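Local coordinates for nisin biosynthesis protein nisC (Lactococcus lactis subsp. lactis, PDB 2G0D) that acts as the nisin cyclase, a zinc-containing enzyme that probably closes the thioether rings of the lantibiotic by adding cysteine thiols to dehydrated residues, at residues A[370-375]-A[379-384]; A[31-36]-A[40-45]; A[88-93]-A[395-400]. All blocks are in the same frame, centred on the assembly; numbering follows the deposited sequence.

Contact 1: A[370-375]-A[379-384]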
loop_
_atom_site.group_PDB
_atom_site.type_symbol
_atom_site.label_atom_id
_atom_site.label_comp_id
_atom_site.label_asym_id
_atom_site.label_seq_id
_atom_site.Cartn_x
_atom_site.Cartn_y
_atom_site.Cartn_z
ATOM N N THR A 370 -0.615 -4.118 -17.635
ATOM C CA THR A 370 -1.076 -5.364 -17.051
ATOM C C THR A 370 -0.758 -5.483 -15.578
ATOM O O THR A 370 -1.177 -6.435 -14.953
ATOM C CB THR A 370 -0.451 -6.595 -17.746
ATOM O OG1 THR A 370 0.981 -6.566 -17.578
ATOM C CG2 THR A 370 -0.828 -6.630 -19.219
ATOM N N GLY A 371 -0.029 -4.506 -15.042
ATOM C CA GLY A 371 0.556 -4.589 -13.712
ATOM C C GLY A 371 -0.401 -4.362 -12.545
ATOM O O GLY A 371 -1.591 -4.032 -12.718
ATOM N N PHE A 372 0.150 -4.509 -11.348
ATOM C CA PHE A 372 -0.647 -4.596 -10.146
ATOM C C PHE A 372 -1.311 -3.287 -9.799
ATOM O O PHE A 372 -2.541 -3.218 -9.620
ATOM C CB PHE A 372 0.230 -5.039 -8.977
ATOM C CG PHE A 372 -0.452 -4.915 -7.649
ATOM C CD1 PHE A 372 -1.561 -5.711 -7.350
ATOM C CD2 PHE A 372 0.002 -3.987 -6.698
ATOM C CE1 PHE A 372 -2.202 -5.579 -6.109
ATOM C CE2 PHE A 372 -0.639 -3.839 -5.497
ATOM C CZ PHE A 372 -1.732 -4.644 -5.187
ATOM N N LEU A 373 -0.495 -2.234 -9.726
ATOM C CA LEU A 373 -0.930 -1.024 -9.075
ATOM C C LEU A 373 -1.984 -0.284 -9.905
ATOM O O LEU A 373 -2.989 0.220 -9.373
ATOM C CB LEU A 373 0.293 -0.138 -8.723
ATOM C CG LEU A 373 0.039 1.108 -7.875
ATOM C CD1 LEU A 373 -0.698 0.797 -6.559
ATOM C CD2 LEU A 373 1.339 1.898 -7.600
ATOM N N GLU A 374 -1.753 -0.217 -11.209
ATOM C CA GLU A 374 -2.667 0.504 -12.092
ATOM C C GLU A 374 -3.303 -0.394 -13.129
ATOM O O GLU A 374 -4.295 -0.009 -13.760
ATOM C CB GLU A 374 -1.934 1.664 -12.784
ATOM C CG GLU A 374 -1.418 2.677 -11.766
ATOM C CD GLU A 374 -1.202 4.058 -12.344
ATOM O OE1 GLU A 374 -1.248 4.203 -13.569
ATOM O OE2 GLU A 374 -0.997 5.007 -11.565
ATOM N N GLY A 375 -2.726 -1.584 -13.296
ATOM C CA GLY A 375 -3.013 -2.413 -14.464
ATOM C C GLY A 375 -4.120 -3.407 -14.191
ATOM O O GLY A 375 -4.654 -3.480 -13.069
ATOM N N CYS A 379 -6.882 -5.604 -10.655
ATOM C CA CYS A 379 -8.327 -5.785 -10.719
ATOM C C CYS A 379 -8.709 -7.278 -10.631
ATOM O O CYS A 379 -9.625 -7.649 -9.902
ATOM C CB CYS A 379 -8.853 -5.160 -12.015
ATOM S SG CYS A 379 -10.635 -5.202 -12.245
ATOM N N ILE A 380 -8.009 -8.115 -11.388
ATOM C CA ILE A 380 -8.209 -9.566 -11.374
ATOM C C ILE A 380 -7.965 -10.125 -9.969
ATOM O O ILE A 380 -8.713 -10.984 -9.521
ATOM C CB ILE A 380 -7.314 -10.286 -12.428
ATOM C CG1 ILE A 380 -7.813 -9.942 -13.831
ATOM C CG2 ILE A 380 -7.284 -11.799 -12.212
ATOM C CD1 ILE A 380 -6.814 -10.215 -14.976
ATOM N N LEU A 381 -6.926 -9.639 -9.286
ATOM C CA LEU A 381 -6.678 -10.064 -7.911
ATOM C C LEU A 381 -7.885 -9.807 -7.020
ATOM O O LEU A 381 -8.304 -10.695 -6.282
ATOM C CB LEU A 381 -5.445 -9.372 -7.310
ATOM C CG LEU A 381 -4.130 -10.156 -7.474
ATOM C CD1 LEU A 381 -2.934 -9.192 -7.449
ATOM C CD2 LEU A 381 -3.997 -11.201 -6.390
ATOM N N VAL A 382 -8.416 -8.587 -7.073
ATOM C CA VAL A 382 -9.613 -8.223 -6.319
ATOM C C VAL A 382 -10.742 -9.188 -6.645
ATOM O O VAL A 382 -11.347 -9.771 -5.737
ATOM C CB VAL A 382 -10.060 -6.759 -6.598
ATOM C CG1 VAL A 382 -11.320 -6.401 -5.806
ATOM C CG2 VAL A 382 -8.949 -5.742 -6.256
ATOM N N LEU A 383 -11.028 -9.364 -7.938
ATOM C CA LEU A 383 -12.177 -10.147 -8.371
ATOM C C LEU A 383 -11.965 -11.582 -7.961
ATOM O O LEU A 383 -12.897 -12.265 -7.603
ATOM C CB LEU A 383 -12.364 -10.051 -9.908
ATOM C CG LEU A 383 -12.954 -8.740 -10.477
ATOM C CD1 LEU A 383 -12.714 -8.634 -11.982
ATOM C CD2 LEU A 383 -14.456 -8.779 -10.211
ATOM N N SER A 384 -10.724 -12.041 -8.007
ATOM C CA SER A 384 -10.460 -13.444 -7.726
ATOM C C SER A 384 -10.710 -13.810 -6.247
ATOM O O SER A 384 -11.112 -14.919 -5.969
ATOM C CB SER A 384 -9.047 -13.843 -8.190
ATOM O OG SER A 384 -8.050 -13.301 -7.329
#
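F372 and L381 make the apolar part of this contact, a touch between one ring and one methyl group. The ring atom CD1 of F372 lies 3.7 Å from CD1 of L381, and CE1 of F372 is nearly as close to that same methyl. The two side chains cross at about a right angle, and the methyl approaches the ring obliquely. F372 has CG anti to its backbone N (chi1 169°), which swings the ring round beside its own carbonyl and brings its end nearer the helix than its CB direction would suggest. The CB of L381 already points toward the loop.

On the backbone side, G375 O lies 3.9 Å from C379 N across the first turn of helix 376-387, too long for a hydrogen bond. Polar bonds lie within the helix or lead elsewhere. S384 OG donates to L381 O over 2.8 Å, the donor tilted 31° from the carbonyl plane, and S384 N binds I380 O. T370 O takes the hydroxyl of S377 in the helix's first turn, and T370 OG1 takes the indole NH of W15.

All four touching residues are buried. The side chain of F372 lies about 11 Å from the zinc ion and also packs on I323, next to the zinc-ligand segment of C324 and H325. A Gly-x-x-Gly sequence begins at G375 and runs into the first turn of helix 376-387, as another does from G36; this loop-to-helix entry is probably a recurring element of the LanC alpha toroid.

Contact 2: A[31-36]-A[40-45]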
loop_
_atom_site.group_PDB
_atom_site.type_symbol
_atom_site.label_atom_id
_atom_site.label_comp_id
_atom_site.label_asym_id
_atom_site.label_seq_id
_atom_site.Cartn_x
_atom_site.Cartn_y
_atom_site.Cartn_z
ATOM N N LEU A 31 10.783 -5.650 -13.046
ATOM C CA LEU A 31 11.013 -6.327 -11.773
ATOM C C LEU A 31 10.268 -5.693 -10.596
ATOM O O LEU A 31 10.428 -6.124 -9.466
ATOM C CB LEU A 31 12.506 -6.437 -11.468
ATOM C CG LEU A 31 13.253 -7.289 -12.488
ATOM C CD1 LEU A 31 14.231 -6.399 -13.232
ATOM C CD2 LEU A 31 13.990 -8.398 -11.810
ATOM N N THR A 32 9.454 -4.679 -10.878
ATOM C CA THR A 32 8.756 -3.922 -9.837
ATOM C C THR A 32 7.409 -4.552 -9.510
ATOM O O THR A 32 6.749 -5.116 -10.376
ATOM C CB THR A 32 8.502 -2.453 -10.271
ATOM O OG1 THR A 32 7.544 -2.426 -11.345
ATOM C CG2 THR A 32 9.812 -1.769 -10.716
ATOM N N LEU A 33 6.985 -4.434 -8.259
ATOM C CA LEU A 33 5.600 -4.761 -7.902
ATOM C C LEU A 33 4.612 -3.869 -8.675
ATOM O O LEU A 33 3.571 -4.351 -9.150
ATOM C CB LEU A 33 5.380 -4.644 -6.388
ATOM C CG LEU A 33 3.943 -4.808 -5.840
ATOM C CD1 LEU A 33 3.253 -6.128 -6.310
ATOM C CD2 LEU A 33 3.948 -4.704 -4.304
ATOM N N SER A 34 4.955 -2.590 -8.835
ATOM C CA SER A 34 4.047 -1.607 -9.440
ATOM C C SER A 34 3.522 -2.018 -10.779
ATOM O O SER A 34 2.307 -1.913 -11.008
ATOM C CB SER A 34 4.736 -0.253 -9.641
ATOM O OG SER A 34 4.909 0.355 -8.400
ATOM N N THR A 35 4.439 -2.427 -11.668
ATOM C CA THR A 35 4.118 -2.649 -13.087
ATOM C C THR A 35 4.658 -3.963 -13.660
ATOM O O THR A 35 4.344 -4.314 -14.791
ATOM C CB THR A 35 4.682 -1.513 -13.997
ATOM O OG1 THR A 35 6.096 -1.425 -13.798
ATOM C CG2 THR A 35 4.043 -0.144 -13.674
ATOM N N GLY A 36 5.476 -4.679 -12.902
ATOM C CA GLY A 36 6.224 -5.797 -13.470
ATOM C C GLY A 36 5.862 -7.155 -12.900
ATOM O O GLY A 36 4.752 -7.356 -12.367
ATOM N N ILE A 40 2.425 -9.828 -11.365
ATOM C CA ILE A 40 1.940 -10.937 -12.169
ATOM C C ILE A 40 2.003 -12.278 -11.425
ATOM O O ILE A 40 1.040 -13.054 -11.467
ATOM C CB ILE A 40 2.726 -11.044 -13.500
ATOM C CG1 ILE A 40 2.712 -9.699 -14.239
ATOM C CG2 ILE A 40 2.139 -12.123 -14.384
ATOM C CD1 ILE A 40 1.324 -9.053 -14.430
ATOM N N ILE A 41 3.138 -12.539 -10.764
ATOM C CA ILE A 41 3.327 -13.706 -9.914
ATOM C C ILE A 41 2.225 -13.759 -8.849
ATOM O O ILE A 41 1.657 -14.819 -8.631
ATOM C CB ILE A 41 4.739 -13.681 -9.236
ATOM C CG1 ILE A 41 5.844 -13.955 -10.283
ATOM C CG2 ILE A 41 4.824 -14.675 -8.094
ATOM C CD1 ILE A 41 7.278 -13.522 -9.833
ATOM N N LEU A 42 1.904 -12.623 -8.214
ATOM C CA LEU A 42 0.817 -12.594 -7.192
ATOM C C LEU A 42 -0.547 -12.959 -7.738
ATOM O O LEU A 42 -1.250 -13.786 -7.155
ATOM C CB LEU A 42 0.755 -11.273 -6.424
ATOM C CG LEU A 42 1.951 -11.096 -5.477
ATOM C CD1 LEU A 42 2.076 -9.663 -4.985
ATOM C CD2 LEU A 42 1.842 -12.075 -4.281
ATOM N N MET A 43 -0.896 -12.385 -8.883
ATOM C CA MET A 43 -2.182 -12.659 -9.512
ATOM C C MET A 43 -2.335 -14.142 -9.860
ATOM O O MET A 43 -3.371 -14.724 -9.608
ATOM C CB MET A 43 -2.367 -11.807 -10.760
ATOM C CG MET A 43 -3.565 -12.282 -11.613
ATOM S SD MET A 43 -3.497 -11.762 -13.321
ATOM C CE MET A 43 -2.214 -12.822 -13.942
ATOM N N LEU A 44 -1.300 -14.734 -10.437
ATOM C CA LEU A 44 -1.327 -16.138 -10.880
ATOM C C LEU A 44 -1.344 -17.091 -9.692
ATOM O O LEU A 44 -2.002 -18.132 -9.730
ATOM C CB LEU A 44 -0.107 -16.455 -11.764
ATOM C CG LEU A 44 -0.019 -15.942 -13.208
ATOM C CD1 LEU A 44 1.338 -16.297 -13.833
ATOM C CD2 LEU A 44 -1.128 -16.494 -14.069
ATOM N N ALA A 45 -0.609 -16.710 -8.642
ATOM C CA ALA A 45 -0.456 -17.533 -7.450
ATOM C C ALA A 45 -1.764 -17.665 -6.722
ATOM O O ALA A 45 -2.057 -18.698 -6.150
ATOM C CB ALA A 45 0.617 -16.964 -6.539
#
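G36 sits at the N-cap position of helix 37-45, and its O lies 3.5 Å from I40 N with the CA atoms of G36 and I40 6.8 Å apart, a close approach without a hydrogen bond. The loop closes on itself at G36, whose N binds T32 O at 2.9 Å, and T35 N donates to T32 OG1 at 157°, an ST motif that holds the turn while T32 OG1 also bonds to G29 O. On the side-chain side, I40 leans its CG1 against G36 O at 3.6 Å. L33 and L42 run roughly perpendicular to each other, and a single methyl of each does the touching, CD1 of L33 to CD1 of L42 at 4.0 Å. A chi1 of 174° sends the L33 branch out past its own carbonyl carbon and in toward the helix; L42 meets it with CB already aimed at the loop.

Other flanks of helix 37-45 are covered by different helices. I40 lies on W15 and L44 on V8 and I12 of helix 3-20, I41 and L44 also touch helix 53-74, and M43 rests on S377, I380 and L381 of helix 376-387.

Contact 3: A[88-93]-A[395-400]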
loop_
_atom_site.group_PDB
_atom_site.type_symbol
_atom_site.label_atom_id
_atom_site.label_comp_id
_atom_site.label_asym_id
_atom_site.label_seq_id
_atom_site.Cartn_x
_atom_site.Cartn_y
_atom_site.Cartn_z
ATOM N N ILE A 88 9.496 -7.734 -4.539
ATOM C CA ILE A 88 9.873 -9.026 -5.098
ATOM C C ILE A 88 9.734 -10.127 -4.052
ATOM O O ILE A 88 9.154 -11.194 -4.332
ATOM C CB ILE A 88 11.318 -9.014 -5.674
ATOM C CG1 ILE A 88 11.456 -7.942 -6.766
ATOM C CG2 ILE A 88 11.678 -10.397 -6.210
ATOM C CD1 ILE A 88 12.906 -7.659 -7.216
ATOM N N ALA A 89 10.247 -9.868 -2.843
ATOM C CA ALA A 89 10.104 -10.817 -1.732
ATOM C C ALA A 89 8.647 -11.070 -1.359
ATOM O O ALA A 89 8.272 -12.223 -1.130
ATOM C CB ALA A 89 10.912 -10.374 -0.515
ATOM N N LEU A 90 7.831 -10.015 -1.266
ATOM C CA LEU A 90 6.407 -10.207 -0.997
ATOM C C LEU A 90 5.760 -11.138 -2.019
ATOM O O LEU A 90 4.944 -12.017 -1.646
ATOM C CB LEU A 90 5.635 -8.864 -0.982
ATOM C CG LEU A 90 4.147 -8.937 -0.562
ATOM C CD1 LEU A 90 4.036 -9.271 0.907
ATOM C CD2 LEU A 90 3.453 -7.644 -0.876
ATOM N N SER A 91 6.120 -10.961 -3.304
ATOM C CA SER A 91 5.479 -11.717 -4.381
ATOM C C SER A 91 5.726 -13.246 -4.306
ATOM O O SER A 91 4.925 -14.050 -4.848
ATOM C CB SER A 91 5.848 -11.141 -5.749
ATOM O OG SER A 91 7.182 -11.470 -6.149
ATOM N N ILE A 92 6.800 -13.658 -3.606
ATOM C CA ILE A 92 7.119 -15.092 -3.473
ATOM C C ILE A 92 7.101 -15.610 -2.028
ATOM O O ILE A 92 7.380 -16.779 -1.765
ATOM C CB ILE A 92 8.486 -15.453 -4.138
ATOM C CG1 ILE A 92 9.653 -14.830 -3.348
ATOM C CG2 ILE A 92 8.523 -15.016 -5.613
ATOM C CD1 ILE A 92 11.036 -15.159 -3.919
ATOM N N LEU A 93 6.791 -14.740 -1.085
ATOM C CA LEU A 93 6.866 -15.091 0.348
ATOM C C LEU A 93 6.119 -16.397 0.705
ATOM O O LEU A 93 6.648 -17.221 1.457
ATOM C CB LEU A 93 6.388 -13.918 1.227
ATOM C CG LEU A 93 6.470 -14.152 2.739
ATOM C CD1 LEU A 93 7.900 -14.455 3.190
ATOM C CD2 LEU A 93 5.930 -12.970 3.486
ATOM N N TRP A 395 -0.448 -10.678 -1.018
ATOM C CA TRP A 395 -0.591 -9.483 -1.881
ATOM C C TRP A 395 -1.193 -8.273 -1.180
ATOM O O TRP A 395 -0.797 -7.133 -1.453
ATOM C CB TRP A 395 -1.403 -9.773 -3.156
ATOM C CG TRP A 395 -2.897 -10.007 -2.967
ATOM C CD1 TRP A 395 -3.502 -11.170 -2.529
ATOM C CD2 TRP A 395 -3.967 -9.092 -3.275
ATOM N NE1 TRP A 395 -4.864 -11.017 -2.541
ATOM C CE2 TRP A 395 -5.181 -9.761 -2.987
ATOM C CE3 TRP A 395 -4.018 -7.768 -3.768
ATOM C CZ2 TRP A 395 -6.440 -9.157 -3.169
ATOM C CZ3 TRP A 395 -5.269 -7.171 -3.953
ATOM C CH2 TRP A 395 -6.464 -7.864 -3.641
ATOM N N ARG A 396 -2.159 -8.519 -0.294
ATOM C CA ARG A 396 -2.863 -7.444 0.448
ATOM C C ARG A 396 -1.982 -6.563 1.320
ATOM O O ARG A 396 -2.324 -5.397 1.582
ATOM C CB ARG A 396 -4.000 -8.039 1.309
ATOM C CG ARG A 396 -5.266 -8.307 0.518
ATOM C CD ARG A 396 -6.305 -9.163 1.317
ATOM N NE ARG A 396 -7.508 -9.398 0.494
ATOM C CZ ARG A 396 -8.448 -10.320 0.712
ATOM N NH1 ARG A 396 -9.463 -10.397 -0.153
ATOM N NH2 ARG A 396 -8.389 -11.170 1.760
ATOM N N GLN A 397 -0.850 -7.137 1.765
ATOM C CA GLN A 397 0.158 -6.427 2.545
ATOM C C GLN A 397 0.626 -5.177 1.830
ATOM O O GLN A 397 0.922 -4.169 2.470
ATOM C CB GLN A 397 1.370 -7.333 2.812
ATOM C CG GLN A 397 2.187 -6.974 4.067
ATOM C CD GLN A 397 1.449 -7.321 5.394
ATOM O OE1 GLN A 397 1.922 -7.003 6.511
ATOM N NE2 GLN A 397 0.312 -7.962 5.269
ATOM N N ALA A 398 0.720 -5.250 0.508
ATOM C CA ALA A 398 1.219 -4.141 -0.302
ATOM C C ALA A 398 0.278 -2.924 -0.271
ATOM O O ALA A 398 0.684 -1.808 -0.601
ATOM C CB ALA A 398 1.418 -4.604 -1.734
ATOM N N LEU A 399 -0.978 -3.165 0.103
ATOM C CA LEU A 399 -2.016 -2.129 0.199
ATOM C C LEU A 399 -2.314 -1.746 1.634
ATOM O O LEU A 399 -3.241 -0.987 1.885
ATOM C CB LEU A 399 -3.305 -2.622 -0.477
ATOM C CG LEU A 399 -3.281 -2.831 -1.999
ATOM C CD1 LEU A 399 -4.650 -3.325 -2.520
ATOM C CD2 LEU A 399 -2.909 -1.549 -2.707
ATOM N N LEU A 400 -1.532 -2.286 2.571
ATOM C CA LEU A 400 -1.764 -2.128 4.025
ATOM C C LEU A 400 -3.141 -2.611 4.418
ATOM O O LEU A 400 -3.831 -2.003 5.263
ATOM C CB LEU A 400 -1.569 -0.669 4.515
ATOM C CG LEU A 400 -0.307 0.123 4.131
ATOM C CD1 LEU A 400 -0.311 1.500 4.840
ATOM C CD2 LEU A 400 1.018 -0.643 4.380
#
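I88 O, two residues before L90, the leucine that meets Q397 and A398, is gripped by S91 OG at 2.7 Å and, weakly, by I92 N. The hydroxyl comes in at a C=O...donor angle of 125°, tilted 23° from the carbonyl plane, and it ties the S91 side chain back onto its own helix.

Across the contact, L90 is the residue of 88-93 that reaches 395-400. Its side chain is extended at the first bond (chi1 -174°), and the two methyls part company: CD1 meets Q397 CB at 3.8 Å, whereas CD2 meets A398 CB at an equal 3.8 Å and lies near A398 N. L90 stands nearly square to Q397, touching only the first carbon of that side chain, since Q397 bends at chi2 and its end leads off. CD2 also comes to 4.3 Å from W395 O, a carbonyl that already accepts A398 N in a 3-10 turn.

W395 and R396 point their CB bonds away from the leucine. CG of R396 packs 3.8 Å above one face of the indole, over its centre, and the guanidinium runs on to salt bridges with E332 and D403. Carbonyls of the turn also accept from outside it: Q397 O takes S145 OG as well as L400 N, A398 O the hydroxyl of Y82, and L399 O the indole NH of W277. L90 also touches Y146 of helix 140-147.

Chemically, then, the two segments, 302 residues apart in sequence, are joined by methyl and methylene contacts with no hydrogen bond between them. Cohesion here is apolar and fully buried, and the directional bonds lie within the C-terminal turn itself and in its links to other parts of the fold.

In the fold
Along the chain contact 2 comes first, while contact 1 is nested inside the loop closed by contact 3, which brings a C-terminal 3-10 turn back to helix 85-92. Centres lie about 9 Å apart for contacts 1 and 2 and for 2 and 3, and about 13 Å for 1 and 3. Contacts 1 and 2 repeat one loop-to-helix pattern, and their loops are probably hydrogen-bonded from L373 N to S34 O (3.1 Å). W395 CE3 of contact 3 packs 3.7 Å from F372 CE1, and A398 CB lies 3.6 Å from L33 CD2. Together they join N- and C-terminal parts, consistent with closing the alpha toroid about 11 to 13 Å from the zinc ion.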